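Local coordinates for cytochrome c-555 (Chlorobium tepidum, PDB 4J20), which carries electrons on a single covalently bound c-type heme in green sulfur bacteria, although its role in their photosynthesis is not established, at residues A[2-16]-A[71-83]. The protein carries 2 engineered substitutions. Numbering follows the deposited sequence.
Sequences TYDAAAGKATYDASC and LTDAQVGNAVAYM. Engineered in segment 2-16: Thr2 (natural residue Ala). With HEB (heme b/c), chain I.
Gly8 lies directly on helix 73-83, its CA 4.0 Å from that of Ala79, where the N-terminal and C-terminal helices of the class I cytochrome c fold cross at -102°. The axes can come within 6.9 Å because Gly8 has no side chain: a CB there would run into Asn78 O. Instead, its CA makes a nearly straight C-H...O contact with that carbonyl.

The polar link is at the start of helix 5-15. Asn78 OD1 accepts from Asp4 N at 2.8 Å, nearly linear at hydrogen but with the donor well above the amide plane. Asp4 also N-caps its helix, OD1 taking Ala7 N, so backbone and side chain of one residue are both fixed.

Aromatic packing gathers around Tyr82, toward the C-terminal end of helix 73-83. Tyr82 fits as a knob among Ala5, Gly8, Lys9 and Tyr12; its chi1 of 177° swings the ring away from the backbone N and in between Lys9 and Tyr12. Lys9 runs alongside, its CG over one ring face 4.0 Å from the centroid, before NZ turns off to a salt bridge with Asp13. Tyr12 meets Tyr82 obliquely, CD2 to CE2 3.6 Å, and takes Met83 CG against its CD1 at 3.5 Å. Cutting Tyr82 back to an alanine is likely to open a gap between Lys9 and Tyr12, leaving the Tyr12 ring less firmly held.

Next to the heme, Thr11 CG2 meets Leu71 CD1 tip to tip at 3.9 Å, and Ala79 CB touches Cys16 SG, which is bonded to heme CAB. Largely apolar packing thus ties the helix crossing to the thioether and one heme edge, where Met83 CE also rests against CHB.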
# COMPACT_ATOMS: atom_id res chain seq x y z
N THR A 2 4.13 15.94 -3.42
CA THR A 2 4.63 14.77 -4.20
C THR A 2 5.09 13.62 -3.31
O THR A 2 5.60 13.84 -2.20
CB THR A 2 5.75 15.16 -5.11
OG1 THR A 2 6.75 15.86 -4.36
CG2 THR A 2 5.24 16.10 -6.24
N TYR A 3 4.96 12.40 -3.80
CA TYR A 3 5.28 11.24 -2.96
C TYR A 3 6.77 11.17 -2.64
O TYR A 3 7.62 11.55 -3.43
CB TYR A 3 4.88 9.97 -3.68
CG TYR A 3 3.41 9.93 -3.96
CD1 TYR A 3 2.51 9.97 -2.93
CD2 TYR A 3 2.93 9.91 -5.28
CE1 TYR A 3 1.16 10.01 -3.17
CE2 TYR A 3 1.55 9.93 -5.54
CZ TYR A 3 0.69 10.00 -4.49
OH TYR A 3 -0.67 10.00 -4.71
N ASP A 4 7.07 10.66 -1.45
CA ASP A 4 8.43 10.45 -1.00
C ASP A 4 8.54 8.97 -0.64
O ASP A 4 8.28 8.57 0.51
CB ASP A 4 8.71 11.35 0.20
CG ASP A 4 10.14 11.29 0.67
OD1 ASP A 4 10.89 10.34 0.33
OD2 ASP A 4 10.52 12.21 1.44
N ALA A 5 8.84 8.12 -1.62
CA ALA A 5 8.89 6.69 -1.41
C ALA A 5 10.00 6.29 -0.43
O ALA A 5 9.80 5.33 0.33
CB ALA A 5 9.12 5.97 -2.73
N ALA A 6 11.09 7.03 -0.39
CA ALA A 6 12.15 6.71 0.55
C ALA A 6 11.69 6.93 1.99
O ALA A 6 11.89 6.07 2.85
CB ALA A 6 13.42 7.48 0.25
N ALA A 7 11.05 8.08 2.27
CA ALA A 7 10.47 8.29 3.60
C ALA A 7 9.35 7.28 3.82
O ALA A 7 9.17 6.77 4.95
CB ALA A 7 9.93 9.64 3.70
N GLY A 8 8.66 6.89 2.75
CA GLY A 8 7.58 5.92 2.83
C GLY A 8 8.05 4.58 3.33
O GLY A 8 7.23 3.84 3.94
N LYS A 9 9.29 4.19 3.10
CA LYS A 9 9.75 2.88 3.53
C LYS A 9 9.68 2.72 5.02
O LYS A 9 9.36 1.62 5.49
CB LYS A 9 11.17 2.64 3.07
CG LYS A 9 11.60 1.18 3.33
CD LYS A 9 12.98 0.91 2.79
CE LYS A 9 13.47 -0.49 3.20
NZ LYS A 9 13.85 -0.47 4.63
N ALA A 10 9.87 3.79 5.78
CA ALA A 10 9.78 3.65 7.23
C ALA A 10 8.36 3.25 7.63
O ALA A 10 8.16 2.39 8.51
CB ALA A 10 10.18 4.96 7.95
N THR A 11 7.35 3.87 7.01
CA THR A 11 5.96 3.54 7.32
C THR A 11 5.65 2.14 6.81
O THR A 11 5.01 1.36 7.50
CB THR A 11 5.00 4.57 6.75
OG1 THR A 11 5.19 5.80 7.46
CG2 THR A 11 3.57 4.17 6.92
N TYR A 12 6.12 1.82 5.61
CA TYR A 12 5.85 0.51 5.05
C TYR A 12 6.40 -0.56 5.99
O TYR A 12 5.70 -1.54 6.33
CB TYR A 12 6.54 0.36 3.68
CG TYR A 12 6.43 -1.06 3.18
CD1 TYR A 12 5.21 -1.54 2.69
CD2 TYR A 12 7.48 -1.95 3.27
CE1 TYR A 12 5.06 -2.87 2.30
CE2 TYR A 12 7.31 -3.29 2.89
CZ TYR A 12 6.10 -3.71 2.43
OH TYR A 12 5.91 -5.04 2.05
N ASP A 13 7.65 -0.43 6.41
CA ASP A 13 8.26 -1.45 7.24
C ASP A 13 7.50 -1.63 8.55
O ASP A 13 7.31 -2.78 9.02
CB ASP A 13 9.71 -1.08 7.57
CG ASP A 13 10.64 -1.23 6.39
OD1 ASP A 13 10.31 -1.90 5.38
OD2 ASP A 13 11.74 -0.62 6.47
N ALA A 14 7.06 -0.54 9.15
CA ALA A 14 6.44 -0.62 10.47
C ALA A 14 4.96 -0.97 10.46
O ALA A 14 4.47 -1.58 11.42
CB ALA A 14 6.63 0.68 11.20
N SER A 15 4.26 -0.65 9.37
CA SER A 15 2.80 -0.68 9.41
C SER A 15 2.17 -1.48 8.27
O SER A 15 0.94 -1.67 8.30
CB SER A 15 2.23 0.74 9.39
OG SER A 15 2.56 1.43 10.59
N CYS A 16 2.93 -1.90 7.27
CA CYS A 16 2.34 -2.45 6.07
C CYS A 16 2.95 -3.79 5.71
O CYS A 16 2.24 -4.68 5.19
CB CYS A 16 2.50 -1.45 4.90
SG CYS A 16 2.12 0.27 5.29
N LEU A 71 -1.30 7.06 11.70
CA LEU A 71 -0.61 7.44 10.47
C LEU A 71 -1.25 8.63 9.82
O LEU A 71 -2.48 8.76 9.87
CB LEU A 71 -0.53 6.27 9.49
CG LEU A 71 0.31 5.08 9.96
CD1 LEU A 71 0.21 4.04 8.88
CD2 LEU A 71 1.76 5.47 10.16
N THR A 72 -0.45 9.47 9.19
CA THR A 72 -1.03 10.56 8.37
C THR A 72 -1.30 10.02 6.96
O THR A 72 -0.69 9.03 6.50
CB THR A 72 -0.10 11.76 8.27
OG1 THR A 72 1.06 11.35 7.54
CG2 THR A 72 0.32 12.30 9.67
N ASP A 73 -2.12 10.74 6.21
CA ASP A 73 -2.32 10.42 4.81
C ASP A 73 -1.03 10.50 4.01
O ASP A 73 -0.83 9.69 3.10
CB ASP A 73 -3.39 11.33 4.18
CG ASP A 73 -4.79 11.04 4.70
OD1 ASP A 73 -5.00 10.07 5.45
OD2 ASP A 73 -5.71 11.82 4.41
N ALA A 74 -0.17 11.46 4.31
CA ALA A 74 1.10 11.59 3.64
C ALA A 74 1.96 10.33 3.87
O ALA A 74 2.54 9.81 2.94
CB ALA A 74 1.84 12.83 4.11
N GLN A 75 1.98 9.85 5.11
CA GLN A 75 2.76 8.64 5.41
C GLN A 75 2.22 7.45 4.66
O GLN A 75 2.98 6.63 4.09
CB GLN A 75 2.81 8.35 6.89
CG GLN A 75 3.64 9.37 7.64
CD GLN A 75 3.38 9.45 9.15
OE1 GLN A 75 2.39 8.95 9.68
NE2 GLN A 75 4.25 10.18 9.86
N VAL A 76 0.90 7.30 4.66
CA VAL A 76 0.30 6.19 3.94
C VAL A 76 0.55 6.28 2.44
O VAL A 76 0.98 5.29 1.82
CB VAL A 76 -1.22 6.11 4.22
CG1 VAL A 76 -1.91 5.04 3.32
CG2 VAL A 76 -1.49 5.80 5.67
N GLY A 77 0.42 7.45 1.87
CA GLY A 77 0.65 7.56 0.46
C GLY A 77 2.13 7.35 0.10
O GLY A 77 2.46 6.79 -0.95
N ASN A 78 3.05 7.79 0.96
CA ASN A 78 4.46 7.56 0.74
C ASN A 78 4.78 6.07 0.78
O ASN A 78 5.60 5.56 -0.01
CB ASN A 78 5.35 8.34 1.71
CG ASN A 78 5.33 9.82 1.45
OD1 ASN A 78 4.99 10.26 0.37
ND2 ASN A 78 5.70 10.60 2.45
N ALA A 79 4.14 5.35 1.71
CA ALA A 79 4.28 3.89 1.77
C ALA A 79 3.74 3.23 0.50
O ALA A 79 4.37 2.29 -0.03
CB ALA A 79 3.60 3.35 3.00
N VAL A 80 2.61 3.72 -0.03
CA VAL A 80 2.10 3.17 -1.28
C VAL A 80 3.11 3.39 -2.38
O VAL A 80 3.39 2.50 -3.20
CB VAL A 80 0.72 3.82 -1.65
CG1 VAL A 80 0.27 3.34 -3.03
CG2 VAL A 80 -0.36 3.50 -0.60
N ALA A 81 3.72 4.58 -2.44
CA ALA A 81 4.72 4.89 -3.47
C ALA A 81 5.88 3.93 -3.39
O ALA A 81 6.39 3.47 -4.41
CB ALA A 81 5.19 6.33 -3.34
N TYR A 82 6.32 3.63 -2.15
CA TYR A 82 7.36 2.65 -1.99
C TYR A 82 6.95 1.28 -2.53
O TYR A 82 7.68 0.64 -3.29
CB TYR A 82 7.75 2.56 -0.52
CG TYR A 82 8.79 1.50 -0.27
CD1 TYR A 82 10.10 1.69 -0.66
CD2 TYR A 82 8.43 0.28 0.26
CE1 TYR A 82 11.04 0.69 -0.49
CE2 TYR A 82 9.39 -0.76 0.41
CZ TYR A 82 10.68 -0.51 0.06
OH TYR A 82 11.64 -1.51 0.24
N MET A 83 5.77 0.83 -2.13
CA MET A 83 5.27 -0.49 -2.56
C MET A 83 5.18 -0.57 -4.09
O MET A 83 5.61 -1.57 -4.70
CB MET A 83 3.90 -0.72 -1.97
CG MET A 83 3.95 -0.86 -0.45
SD MET A 83 2.35 -0.76 0.39
CE MET A 83 1.62 -2.29 -0.16
FE HEB I . -2.78 -3.16 2.24
CHA HEB I . -4.38 -3.87 -0.68
CHB HEB I . -1.35 -0.40 0.79
CHC HEB I . -1.33 -2.35 5.19
CHD HEB I . -3.97 -6.05 3.61
NA HEB I . -2.87 -2.29 0.42
C1A HEB I . -3.57 -2.76 -0.69
C2A HEB I . -3.30 -1.89 -1.80
C3A HEB I . -2.44 -0.96 -1.38
C4A HEB I . -2.17 -1.20 -0.00
CMA HEB I . -1.85 0.19 -2.19
CAA HEB I . -3.87 -2.10 -3.20
CBA HEB I . -5.03 -1.13 -3.47
CGA HEB I . -5.71 -1.33 -4.80
O1A HEB I . -5.43 -2.32 -5.54
O2A HEB I . -6.61 -0.50 -5.08
NB HEB I . -1.57 -1.69 2.87
C1B HEB I . -1.11 -0.60 2.13
C2B HEB I . -0.38 0.29 2.97
C3B HEB I . -0.35 -0.26 4.20
C4B HEB I . -1.10 -1.49 4.17
CMB HEB I . 0.29 1.54 2.44
CAB HEB I . 0.30 0.24 5.47
CBB HEB I . -0.08 1.69 5.82
NC HEB I . -2.65 -4.06 4.02
C1C HEB I . -2.02 -3.54 5.13
C2C HEB I . -2.18 -4.44 6.25
C3C HEB I . -2.86 -5.50 5.79
C4C HEB I . -3.21 -5.26 4.43
CMC HEB I . -1.52 -4.21 7.61
CAC HEB I . -3.24 -6.78 6.52
CBC HEB I . -4.06 -6.63 7.80
ND HEB I . -3.96 -4.66 1.59
C1D HEB I . -4.35 -5.77 2.32
C2D HEB I . -5.14 -6.64 1.53
C3D HEB I . -5.27 -6.00 0.25
C4D HEB I . -4.51 -4.78 0.34
CMD HEB I . -5.77 -7.96 1.92
CAD HEB I . -6.01 -6.51 -0.98
CBD HEB I . -7.52 -6.16 -0.99
CGD HEB I . -8.16 -6.66 -2.22
O1D HEB I . -7.79 -6.20 -3.31
O2D HEB I . -8.99 -7.54 -2.16